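Local coordinates for protein heat-inducible transcription repressor hrcA homolog (Thermotoga maritima, PDB 1STZ) that probably represses class I heat shock operons, grpE-dnaK-dnaJ and groELS among them, acting as a DNA-binding regulator that prevents their induction, at residues Gly133-Glu138 / Gly302-Phe307; Glu264-Glu269 / Phe287-Gly292; Arg149-Pro154 / Ile161-Thr166. All blocks are in the same frame, centred on the assembly; numbering follows the deposited sequence.

Contact 1. Residues Gly133-Glu138 / Gly302-Phe307; sequences GYVLIE and GSVYLF
Strands 134-138 and 302-307 run antiparallel, at 175° between their directions and with axes 4.8 Å apart at their closest. Tyr134 with Phe307 and Leu136 with Tyr305 are the hydrogen-bonded pairs; Phe307 N reaches Tyr134 O at 2.8 Å in an almost perfectly straight bond. At the far end Glu138 changes the pattern. Its N donates to Ser303 O nearly along the C=O axis, while Ser303 N turns not to the backbone oxygen of Glu138 but to OE1, 3.0 Å away, on the anti lone pair. With CG anti to the backbone N (chi1 -161°) and the chain extended beyond it, the carboxylate reaches across to the opposite strand, and a water ties OE1 to Ser303 OG. An alanine here would remove the carboxylate and would probably loosen this end of the ladder, depriving Ser303 N of its acceptor. Tyr134 and Phe307 lie side by side on one face with Leu136 and Tyr305; on this face Leu263 of helix 260-266 packs on Leu136 and Phe307, and Leu263 O bonds Tyr305 OH. On the other face, Ile137 CG1 meets Val304 CG1 at 4.1 Å, and Val135 CG2 lies obliquely against Leu306 CD2, beside helix 116-131. In the five-stranded antiparallel sheet of order 2-1-5-4-3, strand 299-309 is central and 134-138 lies between it and 231-234, consistent with the GAF-like C-terminal domain of HrcA.

Contact 2. Residues Glu264-Glu269 / Phe287-Gly292; sequences ESLVGE and FAVFSG
A helix-to-sheet junction, bridged by water, joins the last part of helix 260-266 and the loop after it to strand 287-296. No direct hydrogen bond links 264-269 with 287-292; Ser291 OG does the work through two waters. One, 2.6 Å from Ser291 OG, donates to Val289 O and, weakly, to Leu266 O. The other lies 2.7 Å from Ser291 OG, accepts from Gly268 N at 3.1 Å and donates weakly to Ser291 O. The hydroxyl is aimed at this water pair by its crowded position between the backbone N and the carbonyl carbon (chi1 67°), which also brings Ser291 OG to 3.5 Å from Val267 CA. Val267 sets its CG2 anti to its own backbone N, alongside Ser291 OG and Gly292 N. The apolar part is looser: Leu266 CD1 just touches Val289 CG2 at 4.5 Å, and Ile279 packs on both residues. Leu266 O has a second donor in Arg274 NE, from strand 272-275, which in turn pairs with the backbone of Val289 and Ser291. The helix end makes a water-mediated contact with the Val289 and Ser291 face of an antiparallel sheet, before the chain enters edge strand 272-275, consistent with the GAF clan of the HrcA C-terminal family.

Contact 3. Residues Arg149-Pro154 / Ile161-Thr166; sequences RVMLIP and IFSILT
Two hydrogen-bonded antiparallel pairs, Ile153 with Ile161 and Met151 with Ser163, form the innermost layer of this hairpin. Ile153 N donates to Ile161 O at 2.8 Å in the carbonyl plane, and the return bond from Ile161 N approaches Ile153 O from above its plane. One pair further along, Met151 N reaches Ser163 O at 3.0 Å, again above the plane, and Ser163 N answers to Met151 O. The strand directions make 159°, about 21° short of exactly antiparallel, which reflects the twist. Around this ladder the side chains divide between two faces. On one, Phe162 stands with CG anti to its backbone N (chi1 164°) and crosses two neighbours obliquely. Leu152 CD2 meets Phe162 CD1 at the ring edge, in plane and at 3.6 Å, while Val150 CG1 comes equally near to CE1 of the same ring. On the other face, Met151 bends at chi2 and chi3, which carries SD over to 3.6 Å from Leu165 CD2. The same SD lies 3.8 Å from Ser163 OG, a hydroxyl buried here without a hydrogen-bonding partner in the model. Back on its own strand, Met151 CG sits 3.6 Å above the guanidinium plane of Arg149, towards its rim, and Arg149 NH1 bonds Val155 O of the second subunit. That subunit also places its Ile153 against Ile153 and its Tyr159 against Leu165, so this face takes part in subunit association. Behind the Phe162 face lie helices 184-195 and 215-224: Leu191 packs on Val150 and Leu152, and Ile220, Leu223 and Ile224 pack on Phe162. Glu188 and Asn192 of helix 184-195 bond the backbone of Leu152 and Val150 respectively, while strand 169-177 continues the sheet beyond 159-166.

Contacts 1 and 2 belong to one sheet, whereas contact 3 stands apart in a three-stranded one. The centres of contacts 1 and 2 lie about 9 Å apart, and their neighbouring strands are joined by probable hydrogen bonds such as Val304 N to Gly292 O at 2.8 Å. Phe307 CE2 packs on Val289 CG1 at 3.3 Å, so the side chains of adjacent strands meet on one face of the sheet. The centre of contact 3 is about 30 Å from that of contact 1 and about 37 Å from that of contact 2, with no touch to either. Along the chain, contact 1 closes a span of 163 residues that includes the contact 3 hairpin and all of contact 2.

Contact 1. Residues Gly133-Glu138 / Gly302-Phe307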
# COMPACT_ATOMS: atom_id res chain seq x y z
N GLY A 133 -7.58 16.19 1.27
CA GLY A 133 -8.88 16.79 1.03
C GLY A 133 -10.05 16.09 1.69
O GLY A 133 -9.89 15.12 2.46
N TYR A 134 -11.23 16.60 1.40
CA TYR A 134 -12.50 16.04 1.83
C TYR A 134 -13.19 15.50 0.59
O TYR A 134 -13.41 16.24 -0.35
CB TYR A 134 -13.39 17.14 2.42
CG TYR A 134 -14.75 16.70 2.95
CD1 TYR A 134 -15.92 17.19 2.41
CD2 TYR A 134 -14.85 15.85 4.03
CE1 TYR A 134 -17.18 16.82 2.93
CE2 TYR A 134 -16.09 15.47 4.55
CZ TYR A 134 -17.24 15.96 3.98
OH TYR A 134 -18.47 15.59 4.48
N VAL A 135 -13.55 14.22 0.62
CA VAL A 135 -14.17 13.54 -0.51
C VAL A 135 -15.62 13.16 -0.26
O VAL A 135 -15.96 12.66 0.81
CB VAL A 135 -13.36 12.29 -0.87
CG1 VAL A 135 -14.06 11.46 -1.95
CG2 VAL A 135 -11.98 12.70 -1.31
N LEU A 136 -16.48 13.44 -1.24
CA LEU A 136 -17.83 12.88 -1.30
C LEU A 136 -17.92 12.02 -2.54
O LEU A 136 -17.55 12.47 -3.62
CB LEU A 136 -18.89 13.97 -1.39
CG LEU A 136 -19.02 14.94 -0.23
CD1 LEU A 136 -20.15 15.89 -0.54
CD2 LEU A 136 -19.25 14.26 1.12
N ILE A 137 -18.35 10.77 -2.38
CA ILE A 137 -18.68 9.90 -3.50
C ILE A 137 -20.17 9.57 -3.44
O ILE A 137 -20.64 9.00 -2.47
CB ILE A 137 -17.88 8.60 -3.45
CG1 ILE A 137 -16.38 8.90 -3.43
CG2 ILE A 137 -18.24 7.70 -4.65
CD1 ILE A 137 -15.51 7.68 -3.50
N GLU A 138 -20.89 9.93 -4.49
CA GLU A 138 -22.27 9.54 -4.66
C GLU A 138 -22.39 8.01 -4.88
O GLU A 138 -21.83 7.49 -5.85
CB GLU A 138 -22.86 10.31 -5.83
CG GLU A 138 -24.37 10.36 -5.86
CD GLU A 138 -24.93 11.13 -7.03
OE1 GLU A 138 -24.23 11.29 -8.07
OE2 GLU A 138 -26.10 11.57 -6.94
N GLY A 302 -22.53 7.66 -10.60
CA GLY A 302 -22.51 8.71 -9.59
C GLY A 302 -21.41 9.74 -9.84
O GLY A 302 -20.53 9.55 -10.67
N SER A 303 -21.48 10.84 -9.10
CA SER A 303 -20.45 11.86 -9.09
C SER A 303 -19.50 11.72 -7.88
O SER A 303 -19.87 11.21 -6.82
CB SER A 303 -21.11 13.23 -9.10
OG SER A 303 -21.87 13.37 -10.29
N VAL A 304 -18.26 12.18 -8.09
CA VAL A 304 -17.23 12.26 -7.06
C VAL A 304 -16.78 13.71 -6.92
O VAL A 304 -16.59 14.40 -7.91
CB VAL A 304 -16.01 11.41 -7.45
CG1 VAL A 304 -14.95 11.44 -6.35
CG2 VAL A 304 -16.42 9.98 -7.75
N TYR A 305 -16.60 14.14 -5.68
CA TYR A 305 -16.17 15.50 -5.35
C TYR A 305 -14.98 15.46 -4.40
O TYR A 305 -15.01 14.74 -3.41
CB TYR A 305 -17.30 16.27 -4.69
CG TYR A 305 -18.55 16.34 -5.51
CD1 TYR A 305 -19.49 15.33 -5.45
CD2 TYR A 305 -18.80 17.42 -6.34
CE1 TYR A 305 -20.65 15.38 -6.21
CE2 TYR A 305 -19.95 17.48 -7.11
CZ TYR A 305 -20.87 16.46 -7.03
OH TYR A 305 -22.03 16.53 -7.77
N LEU A 306 -13.94 16.23 -4.72
CA LEU A 306 -12.80 16.48 -3.84
C LEU A 306 -12.74 17.98 -3.50
O LEU A 306 -12.53 18.82 -4.37
CB LEU A 306 -11.52 16.12 -4.59
CG LEU A 306 -10.21 15.81 -3.88
CD1 LEU A 306 -9.05 16.47 -4.58
CD2 LEU A 306 -10.18 16.05 -2.40
N PHE A 307 -12.88 18.29 -2.23
CA PHE A 307 -12.78 19.66 -1.74
C PHE A 307 -11.48 19.81 -0.99
O PHE A 307 -11.17 19.01 -0.13
CB PHE A 307 -13.94 19.98 -0.80
CG PHE A 307 -15.28 19.97 -1.44
CD1 PHE A 307 -16.07 18.84 -1.43
CD2 PHE A 307 -15.78 21.12 -2.03
CE1 PHE A 307 -17.34 18.84 -2.01
CE2 PHE A 307 -17.02 21.13 -2.61
CZ PHE A 307 -17.80 19.97 -2.61
O HOH W 1 -24.06 11.82 -11.01

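Contact 2. Residues Glu264-Glu269 / Phe287-Gly292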
# COMPACT_ATOMS: atom_id res chain seq x y z
N GLU A 264 -24.77 19.10 -7.94
CA GLU A 264 -24.96 18.70 -9.33
C GLU A 264 -24.53 19.80 -10.30
O GLU A 264 -24.03 19.50 -11.38
CB GLU A 264 -26.42 18.28 -9.60
CG GLU A 264 -26.74 16.87 -9.09
CD GLU A 264 -28.19 16.43 -9.27
OE1 GLU A 264 -29.02 17.22 -9.79
OE2 GLU A 264 -28.51 15.28 -8.88
N SER A 265 -24.73 21.07 -9.90
CA SER A 265 -24.35 22.22 -10.73
C SER A 265 -22.83 22.38 -10.85
O SER A 265 -22.37 23.02 -11.78
CB SER A 265 -24.95 23.52 -10.15
OG SER A 265 -24.20 24.00 -9.04
N LEU A 266 -22.08 21.82 -9.91
CA LEU A 266 -20.63 21.86 -9.94
C LEU A 266 -20.04 21.00 -11.05
O LEU A 266 -18.99 21.33 -11.63
CB LEU A 266 -20.04 21.40 -8.60
CG LEU A 266 -20.35 22.27 -7.39
CD1 LEU A 266 -19.83 21.62 -6.13
CD2 LEU A 266 -19.72 23.65 -7.54
N VAL A 267 -20.71 19.90 -11.34
CA VAL A 267 -20.12 18.88 -12.18
C VAL A 267 -20.34 19.23 -13.66
O VAL A 267 -21.44 19.59 -14.07
CB VAL A 267 -20.59 17.43 -11.76
CG1 VAL A 267 -22.09 17.23 -11.99
CG2 VAL A 267 -19.77 16.36 -12.49
N GLY A 268 -19.26 19.20 -14.44
CA GLY A 268 -19.28 19.53 -15.85
C GLY A 268 -19.12 18.28 -16.73
O GLY A 268 -19.53 17.19 -16.35
N GLU A 269 -18.54 18.49 -17.91
CA GLU A 269 -18.23 17.41 -18.86
C GLU A 269 -16.80 16.92 -18.63
O GLU A 269 -15.84 17.63 -18.92
CB GLU A 269 -18.34 17.89 -20.31
CG GLU A 269 -19.62 18.64 -20.66
CD GLU A 269 -19.39 19.72 -21.71
OE1 GLU A 269 -18.42 20.52 -21.55
OE2 GLU A 269 -20.17 19.79 -22.70
N PHE A 287 -12.21 27.46 -1.07
CA PHE A 287 -12.03 26.07 -1.56
C PHE A 287 -11.79 25.99 -3.06
O PHE A 287 -12.06 26.94 -3.79
CB PHE A 287 -13.30 25.27 -1.26
CG PHE A 287 -13.55 25.08 0.21
CD1 PHE A 287 -14.39 25.95 0.92
CD2 PHE A 287 -12.96 24.04 0.89
CE1 PHE A 287 -14.62 25.77 2.27
CE2 PHE A 287 -13.19 23.86 2.27
CZ PHE A 287 -14.02 24.71 2.94
N ALA A 288 -11.24 24.86 -3.47
CA ALA A 288 -11.31 24.34 -4.83
C ALA A 288 -12.02 22.98 -4.76
O ALA A 288 -11.87 22.22 -3.78
CB ALA A 288 -9.93 24.18 -5.38
N VAL A 289 -12.81 22.67 -5.79
CA VAL A 289 -13.44 21.34 -5.92
C VAL A 289 -13.10 20.70 -7.24
O VAL A 289 -13.35 21.28 -8.28
CB VAL A 289 -14.97 21.39 -5.99
CG1 VAL A 289 -15.58 20.12 -5.37
CG2 VAL A 289 -15.53 22.64 -5.47
N PHE A 290 -12.58 19.49 -7.20
CA PHE A 290 -12.53 18.63 -8.38
C PHE A 290 -13.79 17.79 -8.41
O PHE A 290 -14.24 17.28 -7.40
CB PHE A 290 -11.32 17.69 -8.34
CG PHE A 290 -10.04 18.35 -8.76
CD1 PHE A 290 -9.29 19.04 -7.86
CD2 PHE A 290 -9.60 18.29 -10.06
CE1 PHE A 290 -8.10 19.67 -8.24
CE2 PHE A 290 -8.42 18.91 -10.45
CZ PHE A 290 -7.67 19.58 -9.53
N SER A 291 -14.38 17.68 -9.58
CA SER A 291 -15.54 16.85 -9.74
C SER A 291 -15.48 16.07 -11.03
O SER A 291 -14.77 16.44 -11.99
CB SER A 291 -16.80 17.70 -9.65
OG SER A 291 -16.90 18.60 -10.74
N GLY A 292 -16.21 14.97 -11.06
CA GLY A 292 -16.28 14.08 -12.20
C GLY A 292 -17.24 12.94 -11.88
O GLY A 292 -17.72 12.81 -10.76
O HOH W 2 -15.81 20.93 -10.36
O HOH W 3 -16.57 18.01 -13.38

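Contact 3. Residues Arg149-Pro154 / Ile161-Thr166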
# COMPACT_ATOMS: atom_id res chain seq x y z
N ARG A 149 -30.84 -11.43 -6.77
CA ARG A 149 -30.87 -12.65 -5.97
C ARG A 149 -30.70 -12.36 -4.47
O ARG A 149 -29.96 -11.46 -4.10
CB ARG A 149 -29.74 -13.58 -6.40
CG ARG A 149 -29.70 -14.92 -5.72
CD ARG A 149 -28.68 -15.85 -6.34
NE ARG A 149 -28.34 -16.96 -5.45
CZ ARG A 149 -27.18 -17.60 -5.46
NH1 ARG A 149 -26.23 -17.24 -6.31
NH2 ARG A 149 -26.97 -18.60 -4.61
N VAL A 150 -31.36 -13.15 -3.63
CA VAL A 150 -31.23 -13.03 -2.18
C VAL A 150 -30.65 -14.32 -1.64
O VAL A 150 -31.21 -15.39 -1.85
CB VAL A 150 -32.59 -12.78 -1.50
CG1 VAL A 150 -32.42 -12.68 0.02
CG2 VAL A 150 -33.24 -11.53 -2.06
N MET A 151 -29.53 -14.22 -0.93
CA MET A 151 -28.86 -15.38 -0.37
C MET A 151 -29.01 -15.39 1.15
O MET A 151 -28.78 -14.37 1.81
CB MET A 151 -27.37 -15.35 -0.73
CG MET A 151 -27.06 -15.44 -2.22
SD MET A 151 -26.43 -13.89 -2.88
CE MET A 151 -27.78 -13.13 -3.26
N LEU A 152 -29.44 -16.53 1.68
CA LEU A 152 -29.38 -16.85 3.11
C LEU A 152 -28.56 -18.11 3.33
O LEU A 152 -29.08 -19.20 3.19
CB LEU A 152 -30.77 -17.13 3.66
CG LEU A 152 -31.80 -16.03 3.84
CD1 LEU A 152 -33.01 -16.64 4.51
CD2 LEU A 152 -31.29 -14.86 4.66
N ILE A 153 -27.29 -17.97 3.70
CA ILE A 153 -26.37 -19.12 3.83
C ILE A 153 -26.10 -19.55 5.28
O ILE A 153 -25.43 -18.85 6.01
CB ILE A 153 -25.03 -18.74 3.16
CG1 ILE A 153 -25.24 -18.46 1.67
CG2 ILE A 153 -24.01 -19.85 3.35
CD1 ILE A 153 -25.21 -17.03 1.34
N PRO A 154 -26.61 -20.69 5.72
CA PRO A 154 -26.27 -21.17 7.07
C PRO A 154 -24.81 -21.61 7.17
O PRO A 154 -24.44 -22.59 6.52
CB PRO A 154 -27.22 -22.36 7.29
CG PRO A 154 -28.09 -22.45 6.08
CD PRO A 154 -27.52 -21.60 5.01
N ILE A 161 -25.46 -16.15 7.08
CA ILE A 161 -25.04 -14.98 6.32
C ILE A 161 -26.06 -14.59 5.27
O ILE A 161 -26.41 -15.37 4.39
CB ILE A 161 -23.63 -15.18 5.70
CG1 ILE A 161 -22.57 -15.27 6.80
CG2 ILE A 161 -23.30 -14.02 4.78
CD1 ILE A 161 -21.21 -15.73 6.34
N PHE A 162 -26.56 -13.36 5.39
CA PHE A 162 -27.50 -12.79 4.45
C PHE A 162 -26.74 -11.87 3.50
O PHE A 162 -25.78 -11.23 3.90
CB PHE A 162 -28.59 -12.00 5.19
CG PHE A 162 -29.38 -11.06 4.30
CD1 PHE A 162 -30.46 -11.52 3.56
CD2 PHE A 162 -29.04 -9.72 4.22
CE1 PHE A 162 -31.19 -10.65 2.75
CE2 PHE A 162 -29.76 -8.86 3.42
CZ PHE A 162 -30.83 -9.33 2.68
N SER A 163 -27.19 -11.80 2.26
CA SER A 163 -26.72 -10.81 1.31
C SER A 163 -27.63 -10.75 0.10
O SER A 163 -28.51 -11.58 -0.07
CB SER A 163 -25.28 -11.09 0.85
OG SER A 163 -25.15 -12.42 0.39
N ILE A 164 -27.45 -9.73 -0.73
CA ILE A 164 -28.17 -9.66 -1.99
C ILE A 164 -27.17 -9.51 -3.10
O ILE A 164 -26.08 -9.00 -2.89
CB ILE A 164 -29.19 -8.49 -2.01
CG1 ILE A 164 -28.48 -7.14 -1.88
CG2 ILE A 164 -30.21 -8.67 -0.91
CD1 ILE A 164 -29.42 -5.96 -1.98
N LEU A 165 -27.57 -9.95 -4.28
CA LEU A 165 -26.79 -9.75 -5.49
C LEU A 165 -27.43 -8.61 -6.24
O LEU A 165 -28.64 -8.53 -6.36
CB LEU A 165 -26.83 -10.98 -6.38
CG LEU A 165 -25.49 -11.56 -6.78
CD1 LEU A 165 -24.67 -10.51 -7.53
CD2 LEU A 165 -24.73 -12.09 -5.54
N THR A 166 -26.58 -7.78 -6.81
CA THR A 166 -26.99 -6.63 -7.57
C THR A 166 -26.13 -6.63 -8.86
O THR A 166 -25.25 -7.45 -8.97
CB THR A 166 -26.76 -5.45 -6.62
OG1 THR A 166 -28.02 -4.98 -6.11
CG2 THR A 166 -26.06 -4.31 -7.23